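Local coordinates for Peptide/nickel transport system substrate-binding protein (Listeria monocytogenes serotype 1/2a, PDB 5KZT), which probably captures peptides outside the membrane for an Opp-type peptide transporter, as a substrate-binding protein of solute-binding family 5, and is seen here with a bound peptide, at residues Leu169-Lys172 / Phe173-Lys177; Asp198-Gly201 / Thr202-Lys205; Thr235-Asn238 / Leu239-Asp243; Asp302-Ser305 / Tyr306-Val310. All blocks are in the same frame, centred on the assembly; numbering follows the deposited sequence.

Contact 1: residues Leu169-Lys172 / Phe173-Lys177; sequences LNEK and FVTEK
N170 and F173 meet at the first turn of helix 171-177, where N170 is the N-cap residue and its side-chain oxygen closes the turn. The amide of N170 and the ring of F173 stand almost upright to each other, their planes 85° apart, but the touch falls at the base of the F173 side chain, where OD1 of N170 lies 3.5 Å from CB of F173 while the ring leads away. With CG of N170 anti to the backbone N (chi1 -175°), the amide folds back over the turn, and OD1 takes the N-H of F173 at 2.9 Å, tilted a little from the carbonyl plane. The other end of the cap is fixed too, since ND2 of N170 bonds to OD2 of D90. Beneath the cap, the backbone O of N170 accepts from N of V174 at 3.0 Å. L169 CB brushes V174 CG2 at 4.2 Å on the buried side, where Y99, S100 and R103 of helix 94-105 pack against the two residues. On the exposed side K172 and E176 run side by side in the same direction, but their charged ends, NZ and OE2, stay 5.2 Å apart. E171 and T175 are likewise parallel neighbours, and the O of E171 is gripped twice: N of T175 approaches one face of its carbonyl plane at 2.9 Å, and OG1 of T175 comes from the opposite face at 2.8 Å.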
loop_
_atom_site.group_PDB
_atom_site.type_symbol
_atom_site.label_atom_id
_atom_site.label_comp_id
_atom_site.label_asym_id
_atom_site.label_seq_id
_atom_site.Cartn_x
_atom_site.Cartn_y
_atom_site.Cartn_z
ATOM N N LEU A 169 -8.603 17.771 -5.964
ATOM C CA LEU A 169 -8.041 18.710 -4.999
ATOM C C LEU A 169 -8.501 20.119 -5.340
ATOM O O LEU A 169 -8.694 20.455 -6.510
ATOM C CB LEU A 169 -6.512 18.641 -5.007
ATOM C CG LEU A 169 -5.930 17.351 -4.426
ATOM C CD1 LEU A 169 -4.443 17.266 -4.748
ATOM C CD2 LEU A 169 -6.173 17.267 -2.920
ATOM N N ASN A 170 -8.680 20.920 -4.296
ATOM C CA ASN A 170 -9.052 22.310 -4.413
ATOM C C ASN A 170 -7.813 23.168 -4.666
ATOM O O ASN A 170 -7.077 23.465 -3.745
ATOM C CB ASN A 170 -9.761 22.737 -3.130
ATOM C CG ASN A 170 -10.300 24.151 -3.201
ATOM O OD1 ASN A 170 -9.556 25.132 -3.326
ATOM N ND2 ASN A 170 -11.615 24.260 -3.106
ATOM N N GLU A 171 -7.601 23.589 -5.918
ATOM C CA GLU A 171 -6.365 24.286 -6.305
ATOM C C GLU A 171 -6.108 25.530 -5.465
ATOM O O GLU A 171 -4.977 25.782 -5.040
ATOM C CB GLU A 171 -6.379 24.671 -7.778
ATOM C CG GLU A 171 -5.145 25.455 -8.226
ATOM C CD GLU A 171 -5.053 25.624 -9.720
ATOM O OE1 GLU A 171 -5.963 25.207 -10.448
ATOM O OE2 GLU A 171 -4.063 26.205 -10.169
ATOM N N LYS A 172 -7.158 26.300 -5.225
ATOM C CA LYS A 172 -7.027 27.525 -4.448
ATOM C C LYS A 172 -6.495 27.247 -3.040
ATOM O O LYS A 172 -5.587 27.917 -2.548
ATOM C CB LYS A 172 -8.370 28.252 -4.383
ATOM C CG LYS A 172 -8.270 29.685 -3.901
ATOM C CD LYS A 172 -9.515 30.506 -4.258
ATOM C CE LYS A 172 -10.758 30.010 -3.519
ATOM N NZ LYS A 172 -11.679 31.126 -3.132
ATOM N N PHE A 173 -7.063 26.256 -2.398
ATOM C CA PHE A 173 -6.641 25.889 -1.058
ATOM C C PHE A 173 -5.214 25.314 -1.013
ATOM O O PHE A 173 -4.415 25.713 -0.155
ATOM C CB PHE A 173 -7.623 24.889 -0.468
ATOM C CG PHE A 173 -7.312 24.511 0.947
ATOM C CD1 PHE A 173 -7.822 25.248 2.005
ATOM C CD2 PHE A 173 -6.525 23.400 1.225
ATOM C CE1 PHE A 173 -7.552 24.896 3.325
ATOM C CE2 PHE A 173 -6.242 23.033 2.543
ATOM C CZ PHE A 173 -6.764 23.782 3.598
ATOM N N VAL A 174 -4.908 24.385 -1.921
ATOM C CA VAL A 174 -3.586 23.769 -1.988
ATOM C C VAL A 174 -2.526 24.835 -2.221
ATOM O O VAL A 174 -1.487 24.836 -1.551
ATOM C CB VAL A 174 -3.486 22.652 -3.069
ATOM C CG1 VAL A 174 -2.060 22.127 -3.197
ATOM C CG2 VAL A 174 -4.390 21.473 -2.715
ATOM N N THR A 175 -2.804 25.739 -3.162
ATOM C CA THR A 175 -1.877 26.826 -3.483
ATOM C C THR A 175 -1.635 27.753 -2.283
ATOM O O THR A 175 -0.489 28.045 -1.955
ATOM C CB THR A 175 -2.354 27.642 -4.704
ATOM O OG1 THR A 175 -2.525 26.768 -5.823
ATOM C CG2 THR A 175 -1.343 28.732 -5.059
ATOM N N GLU A 176 -2.712 28.189 -1.626
ATOM C CA GLU A 176 -2.633 29.012 -0.411
ATOM C C GLU A 176 -1.771 28.413 0.703
ATOM O O GLU A 176 -1.044 29.137 1.358
ATOM C CB GLU A 176 -4.034 29.290 0.152
ATOM C CG GLU A 176 -4.803 30.337 -0.638
ATOM C CD GLU A 176 -6.326 30.298 -0.448
ATOM O OE1 GLU A 176 -6.863 29.300 0.095
ATOM O OE2 GLU A 176 -6.993 31.273 -0.870
ATOM N N LYS A 177 -1.847 27.103 0.920
ATOM C CA LYS A 177 -1.060 26.469 1.977
ATOM C C LYS A 177 0.409 26.232 1.629
ATOM O O LYS A 177 1.216 25.986 2.541
ATOM C CB LYS A 177 -1.715 25.145 2.409
ATOM C CG LYS A 177 -3.132 25.294 2.948
ATOM C CD LYS A 177 -3.196 26.187 4.192
ATOM C CE LYS A 177 -4.629 26.537 4.553
ATOM N NZ LYS A 177 -4.697 27.674 5.512
#

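Contact 2: residues Asp198-Gly201 / Thr202-Lys205; sequences DWTG and TNKK
N203 holds its CG between the backbone N and the carbonyl carbon (chi1 65°), which turns the amide inward across the loop to T200 and D198. T200 places OG1 in the same kind of position (chi1 76°), and from there the hydroxyl lies 3.3 Å from OD1 of N203. The N203 amide then bridges with both ends. Its ND2 gives a bond of 3.0 Å to the O of D198, lying in that carbonyl's plane, while its OD1 receives the N-H of T200 at 2.8 Å from well above the amide plane. A weak bond of 3.3 Å runs from N of T202 to OG1 of T200. W199 lies obliquely to the amide, the planes 29° apart, with CD1 3.3 Å from OD1 of N203. CA of G201 sits over one face of the indole, offset toward its rim. At the indole edge a water accepts from NE1 of W199 at 2.8 Å and donates to O of N203, tying the ring to the far limb of the loop. The whole is a compact connection between antiparallel strands 194-197 and 205-210 of a mixed sheet, a beta hairpin whose loop is cross-braced by an asparagine side chain.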
loop_
_atom_site.group_PDB
_atom_site.type_symbol
_atom_site.label_atom_id
_atom_site.label_comp_id
_atom_site.label_asym_id
_atom_site.label_seq_id
_atom_site.Cartn_x
_atom_site.Cartn_y
_atom_site.Cartn_z
ATOM N N ASP A 198 -7.470 17.198 14.925
ATOM C CA ASP A 198 -6.530 16.890 16.014
ATOM C C ASP A 198 -5.210 16.266 15.570
ATOM O O ASP A 198 -4.473 15.767 16.405
ATOM C CB ASP A 198 -7.186 15.987 17.079
ATOM C CG ASP A 198 -8.508 16.539 17.578
ATOM O OD1 ASP A 198 -8.553 17.720 17.925
ATOM O OD2 ASP A 198 -9.492 15.789 17.648
ATOM N N TRP A 199 -4.905 16.295 14.274
ATOM C CA TRP A 199 -3.651 15.749 13.786
ATOM C C TRP A 199 -2.725 16.939 13.594
ATOM O O TRP A 199 -3.025 17.824 12.774
ATOM C CB TRP A 199 -3.854 14.973 12.477
ATOM C CG TRP A 199 -2.608 14.367 11.958
ATOM C CD1 TRP A 199 -1.761 13.536 12.630
ATOM C CD2 TRP A 199 -2.035 14.565 10.670
ATOM N NE1 TRP A 199 -0.698 13.192 11.832
ATOM C CE2 TRP A 199 -0.849 13.795 10.615
ATOM C CE3 TRP A 199 -2.424 15.289 9.536
ATOM C CZ2 TRP A 199 -0.024 13.754 9.472
ATOM C CZ3 TRP A 199 -1.594 15.256 8.390
ATOM C CH2 TRP A 199 -0.408 14.483 8.380
ATOM N N THR A 200 -1.605 16.940 14.326
ATOM C CA THR A 200 -0.575 18.001 14.246
ATOM C C THR A 200 0.432 17.780 13.144
ATOM O O THR A 200 1.265 18.657 12.901
ATOM C CB THR A 200 0.258 18.159 15.566
ATOM O OG1 THR A 200 1.239 17.097 15.719
ATOM C CG2 THR A 200 -0.637 18.198 16.753
ATOM N N GLY A 201 0.383 16.614 12.499
ATOM C CA GLY A 201 1.411 16.206 11.551
ATOM C C GLY A 201 2.364 15.153 12.076
ATOM O O GLY A 201 2.911 14.376 11.301
ATOM N N THR A 202 2.606 15.165 13.386
ATOM C CA THR A 202 3.618 14.309 13.994
ATOM C C THR A 202 3.197 13.686 15.323
ATOM O O THR A 202 4.045 13.155 16.024
ATOM C CB THR A 202 4.924 15.106 14.192
ATOM O OG1 THR A 202 4.683 16.239 15.042
ATOM C CG2 THR A 202 5.467 15.594 12.857
ATOM N N ASN A 203 1.902 13.690 15.635
ATOM C CA ASN A 203 1.412 13.206 16.919
ATOM C C ASN A 203 0.764 11.835 16.804
ATOM O O ASN A 203 0.551 11.316 15.700
ATOM C CB ASN A 203 0.477 14.227 17.602
ATOM C CG ASN A 203 -0.810 14.455 16.837
ATOM O OD1 ASN A 203 -0.797 14.536 15.613
ATOM N ND2 ASN A 203 -1.924 14.608 17.556
ATOM N N LYS A 204 0.453 11.258 17.961
ATOM C CA LYS A 204 0.031 9.865 18.066
ATOM C C LYS A 204 -1.476 9.658 18.177
ATOM O O LYS A 204 -1.922 8.545 18.472
ATOM C CB LYS A 204 0.730 9.224 19.258
ATOM C CG LYS A 204 2.243 9.301 19.171
ATOM C CD LYS A 204 2.909 8.379 20.173
ATOM C CE LYS A 204 2.572 8.761 21.607
ATOM N NZ LYS A 204 3.199 7.801 22.581
ATOM N N LYS A 205 -2.251 10.718 17.923
ATOM C CA LYS A 205 -3.699 10.674 17.938
ATOM C C LYS A 205 -4.244 11.500 16.789
ATOM O O LYS A 205 -3.607 12.452 16.322
ATOM C CB LYS A 205 -4.230 11.191 19.281
ATOM C CG LYS A 205 -3.810 10.284 20.413
ATOM C CD LYS A 205 -4.451 10.569 21.759
ATOM C CE LYS A 205 -3.690 9.806 22.834
ATOM N NZ LYS A 205 -4.609 9.147 23.771
HETATM O O HOH W 1 0.856 11.057 12.874
#

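Contact 3: residues Thr235-Asn238 / Leu239-Asp243; sequences TGLN and LYNTD
The flat amide of N241 lies obliquely against L237 one turn back, with ND2 of N241 3.8 Å from CG of L237. Its OD1 is in plane at the edge of the Y240 ring, and K504 makes a cation-pi contact with that ring. CG of N241 sits beside its own backbone N (chi1 -67°), which brings the amide back over the preceding turn and close to the O of L237. That oxygen is bonded by the backbone N of N241 at 2.9 Å, whereas ND2 of N241 is badly angled for it. On another side of the helix, L239 lays CG 3.4 Å from the O of T235, and its CD1 meets CG2 of T235 at 4.3 Å. The last turn is closed by T242, where the chain turns out of the helix: its OG1 and its N both bond to the O of N238, at 2.7 Å and 3.0 Å, from opposite faces of the carbonyl plane. D243, with positive phi, is the C-prime residue of a Schellman motif, in which its N reaches the O of Y240 at 3.2 Å and K244 N returns to L239 O. K504 NZ also holds the O of Y240 and forms a salt bridge with D243, so one lysine clasps the helix end. L237 and Y240 rest on L502 of strand 491-503, seating helix 233-241 against the large mixed sheet that this strand helps to form.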
loop_
_atom_site.group_PDB
_atom_site.type_symbol
_atom_site.label_atom_id
_atom_site.label_comp_id
_atom_site.label_asym_id
_atom_site.label_seq_id
_atom_site.Cartn_x
_atom_site.Cartn_y
_atom_site.Cartn_z
ATOM N N THR A 235 -0.375 -3.450 25.346
ATOM C CA THR A 235 -0.978 -2.158 25.589
ATOM C C THR A 235 -2.375 -2.123 24.953
ATOM O O THR A 235 -3.346 -1.749 25.611
ATOM C CB THR A 235 -0.090 -1.034 25.032
ATOM O OG1 THR A 235 1.178 -1.069 25.699
ATOM C CG2 THR A 235 -0.731 0.328 25.217
ATOM N N GLY A 236 -2.450 -2.544 23.690
ATOM C CA GLY A 236 -3.714 -2.623 22.947
ATOM C C GLY A 236 -4.762 -3.464 23.659
ATOM O O GLY A 236 -5.915 -3.056 23.798
ATOM N N LEU A 237 -4.348 -4.631 24.126
ATOM C CA LEU A 237 -5.255 -5.556 24.804
ATOM C C LEU A 237 -5.823 -4.973 26.109
ATOM O O LEU A 237 -7.024 -5.083 26.376
ATOM C CB LEU A 237 -4.545 -6.896 25.058
ATOM C CG LEU A 237 -5.404 -8.094 25.447
ATOM C CD1 LEU A 237 -6.601 -8.264 24.512
ATOM C CD2 LEU A 237 -4.536 -9.343 25.438
ATOM N N ASN A 238 -4.967 -4.340 26.911
ATOM C CA ASN A 238 -5.427 -3.680 28.123
ATOM C C ASN A 238 -6.456 -2.572 27.822
ATOM O O ASN A 238 -7.426 -2.402 28.552
ATOM C CB ASN A 238 -4.246 -3.112 28.898
ATOM C CG ASN A 238 -4.683 -2.317 30.095
ATOM O OD1 ASN A 238 -5.200 -2.878 31.057
ATOM N ND2 ASN A 238 -4.521 -1.006 30.035
ATOM N N LEU A 239 -6.231 -1.819 26.749
ATOM C CA LEU A 239 -7.158 -0.759 26.353
ATOM C C LEU A 239 -8.506 -1.358 25.902
ATOM O O LEU A 239 -9.572 -0.836 26.248
ATOM C CB LEU A 239 -6.540 0.101 25.255
ATOM C CG LEU A 239 -5.359 0.995 25.653
ATOM C CD1 LEU A 239 -4.758 1.635 24.417
ATOM C CD2 LEU A 239 -5.776 2.074 26.650
ATOM N N TYR A 240 -8.445 -2.468 25.174
ATOM C CA TYR A 240 -9.632 -3.205 24.750
ATOM C C TYR A 240 -10.427 -3.750 25.956
ATOM O O TYR A 240 -11.642 -3.638 25.992
ATOM C CB TYR A 240 -9.222 -4.343 23.823
ATOM C CG TYR A 240 -10.357 -5.155 23.239
ATOM C CD1 TYR A 240 -10.869 -6.264 23.902
ATOM C CD2 TYR A 240 -10.900 -4.829 21.993
ATOM C CE1 TYR A 240 -11.904 -7.019 23.360
ATOM C CE2 TYR A 240 -11.936 -5.579 21.442
ATOM C CZ TYR A 240 -12.438 -6.658 22.138
ATOM O OH TYR A 240 -13.435 -7.396 21.558
ATOM N N ASN A 241 -9.727 -4.330 26.929
ATOM C CA ASN A 241 -10.373 -4.908 28.122
ATOM C C ASN A 241 -10.889 -3.882 29.101
ATOM O O ASN A 241 -11.705 -4.234 29.953
ATOM C CB ASN A 241 -9.396 -5.812 28.871
ATOM C CG ASN A 241 -9.042 -7.054 28.094
ATOM O OD1 ASN A 241 -9.835 -7.550 27.321
ATOM N ND2 ASN A 241 -7.844 -7.565 28.308
ATOM N N THR A 242 -10.384 -2.647 29.024
ATOM C CA THR A 242 -10.904 -1.526 29.815
ATOM C C THR A 242 -11.840 -0.632 28.998
ATOM O O THR A 242 -12.148 0.463 29.434
ATOM C CB THR A 242 -9.769 -0.705 30.479
ATOM O OG1 THR A 242 -8.837 -0.244 29.498
ATOM C CG2 THR A 242 -9.044 -1.550 31.486
ATOM N N ASP A 243 -12.299 -1.131 27.844
ATOM C CA ASP A 243 -13.259 -0.451 26.943
ATOM C C ASP A 243 -12.823 0.906 26.402
ATOM O O ASP A 243 -13.663 1.744 26.093
ATOM C CB ASP A 243 -14.631 -0.338 27.618
ATOM C CG ASP A 243 -15.191 -1.694 28.018
ATOM O OD1 ASP A 243 -15.081 -2.651 27.221
ATOM O OD2 ASP A 243 -15.745 -1.807 29.113
#

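Contact 4: residues Asp302-Ser305 / Tyr306-Val310; sequences DKQS and YTDTV
Y306 and K303 belong to the tightly packed side of this helix start: CB of Y306 lies 3.3 Å from the O of K303, and CB of V310 stands over the centre of the tyrosine ring, 4.2 Å above its plane. The ring's hydroxyl bonds to S382 of helix 377-393 and also lies close to a basic side chain of the bound peptide; V310 packs on F385 of that helix. K303 runs off in a different direction, its NZ held by the carbonyl oxygens of A318, L344 and P493, which satisfy the buried ammonium group. T307 turns its methyl toward the O of K303 and its OG1 to the O of Q304 (chi1 61°), a bond of 2.9 Å; N of D308 bonds to the same carbonyl. The start of helix 303-311 is N-capped by D302, whose OD1 accepts from N of S305 at 3.2 Å from far above the carboxylate plane, while its backbone O takes the N-H of Y306. Further on, the helix widens into a pi-type turn at 307-310. There N of T309 keeps a weak, bent bond to the O of S305 (120° at the hydrogen), and OG1 of T309 supplements it at 2.7 Å from above the carbonyl plane. On the exposed side a single bond joins side chain to side chain: Q304, bent at chi2, swings its amide over to D308, and NE2 reaches OD1 at 3.2 Å from above the carboxylate plane, although the oxygen lies in the plane of the amide. The two flat groups are turned 44° against each other.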
loop_
_atom_site.group_PDB
_atom_site.type_symbol
_atom_site.label_atom_id
_atom_site.label_comp_id
_atom_site.label_asym_id
_atom_site.label_seq_id
_atom_site.Cartn_x
_atom_site.Cartn_y
_atom_site.Cartn_z
ATOM N N ASP A 302 13.976 -19.633 7.239
ATOM C CA ASP A 302 12.903 -20.600 7.424
ATOM C C ASP A 302 11.571 -19.856 7.482
ATOM O O ASP A 302 11.135 -19.417 8.556
ATOM C CB ASP A 302 13.130 -21.430 8.696
ATOM C CG ASP A 302 12.170 -22.607 8.811
ATOM O OD1 ASP A 302 11.141 -22.638 8.101
ATOM O OD2 ASP A 302 12.450 -23.517 9.606
ATOM N N LYS A 303 10.917 -19.736 6.331
ATOM C CA LYS A 303 9.680 -18.927 6.219
ATOM C C LYS A 303 8.545 -19.531 7.053
ATOM O O LYS A 303 7.750 -18.800 7.651
ATOM C CB LYS A 303 9.199 -18.797 4.775
ATOM C CG LYS A 303 10.260 -18.396 3.766
ATOM C CD LYS A 303 9.657 -18.086 2.417
ATOM C CE LYS A 303 10.745 -17.971 1.363
ATOM N NZ LYS A 303 10.213 -17.512 0.056
ATOM N N GLN A 304 8.466 -20.858 7.083
ATOM C CA GLN A 304 7.407 -21.535 7.831
ATOM C C GLN A 304 7.536 -21.227 9.311
ATOM O O GLN A 304 6.556 -20.842 9.958
ATOM C CB GLN A 304 7.430 -23.048 7.582
ATOM C CG GLN A 304 6.238 -23.810 8.165
ATOM C CD GLN A 304 4.953 -23.396 7.490
ATOM O OE1 GLN A 304 4.819 -23.557 6.275
ATOM N NE2 GLN A 304 4.008 -22.831 8.258
ATOM N N SER A 305 8.753 -21.369 9.835
ATOM C CA SER A 305 9.024 -21.115 11.242
ATOM C C SER A 305 8.757 -19.655 11.582
ATOM O O SER A 305 8.155 -19.368 12.616
ATOM C CB SER A 305 10.467 -21.476 11.592
ATOM O OG SER A 305 10.710 -21.237 12.952
ATOM N N TYR A 306 9.192 -18.756 10.694
ATOM C CA TYR A 306 8.905 -17.330 10.810
ATOM C C TYR A 306 7.420 -17.085 11.086
ATOM O O TYR A 306 7.069 -16.476 12.096
ATOM C CB TYR A 306 9.340 -16.570 9.543
ATOM C CG TYR A 306 9.107 -15.093 9.655
ATOM C CD1 TYR A 306 10.078 -14.265 10.206
ATOM C CD2 TYR A 306 7.910 -14.518 9.241
ATOM C CE1 TYR A 306 9.875 -12.906 10.332
ATOM C CE2 TYR A 306 7.695 -13.156 9.371
ATOM C CZ TYR A 306 8.689 -12.353 9.913
ATOM O OH TYR A 306 8.497 -11.001 10.046
ATOM N N THR A 307 6.548 -17.570 10.207
ATOM C CA THR A 307 5.111 -17.323 10.380
ATOM C C THR A 307 4.549 -18.023 11.615
ATOM O O THR A 307 3.689 -17.457 12.292
ATOM C CB THR A 307 4.270 -17.736 9.161
ATOM O OG1 THR A 307 4.419 -19.132 8.921
ATOM C CG2 THR A 307 4.702 -16.981 7.943
ATOM N N ASP A 308 5.041 -19.235 11.901
ATOM C CA ASP A 308 4.626 -20.010 13.091
ATOM C C ASP A 308 5.108 -19.437 14.418
ATOM O O ASP A 308 4.598 -19.817 15.465
ATOM C CB ASP A 308 5.176 -21.455 13.048
ATOM C CG ASP A 308 4.541 -22.331 11.967
ATOM O OD1 ASP A 308 3.558 -21.918 11.315
ATOM O OD2 ASP A 308 5.057 -23.464 11.768
ATOM N N THR A 309 6.156 -18.622 14.385
ATOM C CA THR A 309 6.809 -18.120 15.591
ATOM C C THR A 309 6.547 -16.640 15.786
ATOM O O THR A 309 6.123 -16.220 16.856
ATOM C CB THR A 309 8.337 -18.353 15.504
ATOM O OG1 THR A 309 8.570 -19.751 15.283
ATOM C CG2 THR A 309 9.066 -17.895 16.781
ATOM N N VAL A 310 6.814 -15.850 14.758
ATOM C CA VAL A 310 6.716 -14.391 14.867
ATOM C C VAL A 310 5.291 -13.863 14.684
ATOM O O VAL A 310 4.889 -12.964 15.409
ATOM C CB VAL A 310 7.677 -13.704 13.875
ATOM C CG1 VAL A 310 7.480 -12.186 13.857
ATOM C CG2 VAL A 310 9.116 -14.078 14.212
#

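Overall arrangement
Contacts 1, 3 and 4 each involve a single helix and the residues at one of its ends, whereas contact 2 spans a loop between two strands and is the surface contact of the set. Contacts 1 and 4 show helix starts, capped by an asparagine and an aspartate; contact 3 shows a helix end, closed by a Schellman motif. In all three helices a threonine hydroxyl bonds to a backbone carbonyl of the preceding turn; in contact 2 an asparagine amide does the bridging. Contacts 3 and 4 both touch strand 491-503, though their centres are 27 Å apart. Contacts 1 and 4 lie on opposite sides of the chain's centre, about 48 Å apart between centres, and contact 4 has more buried residues.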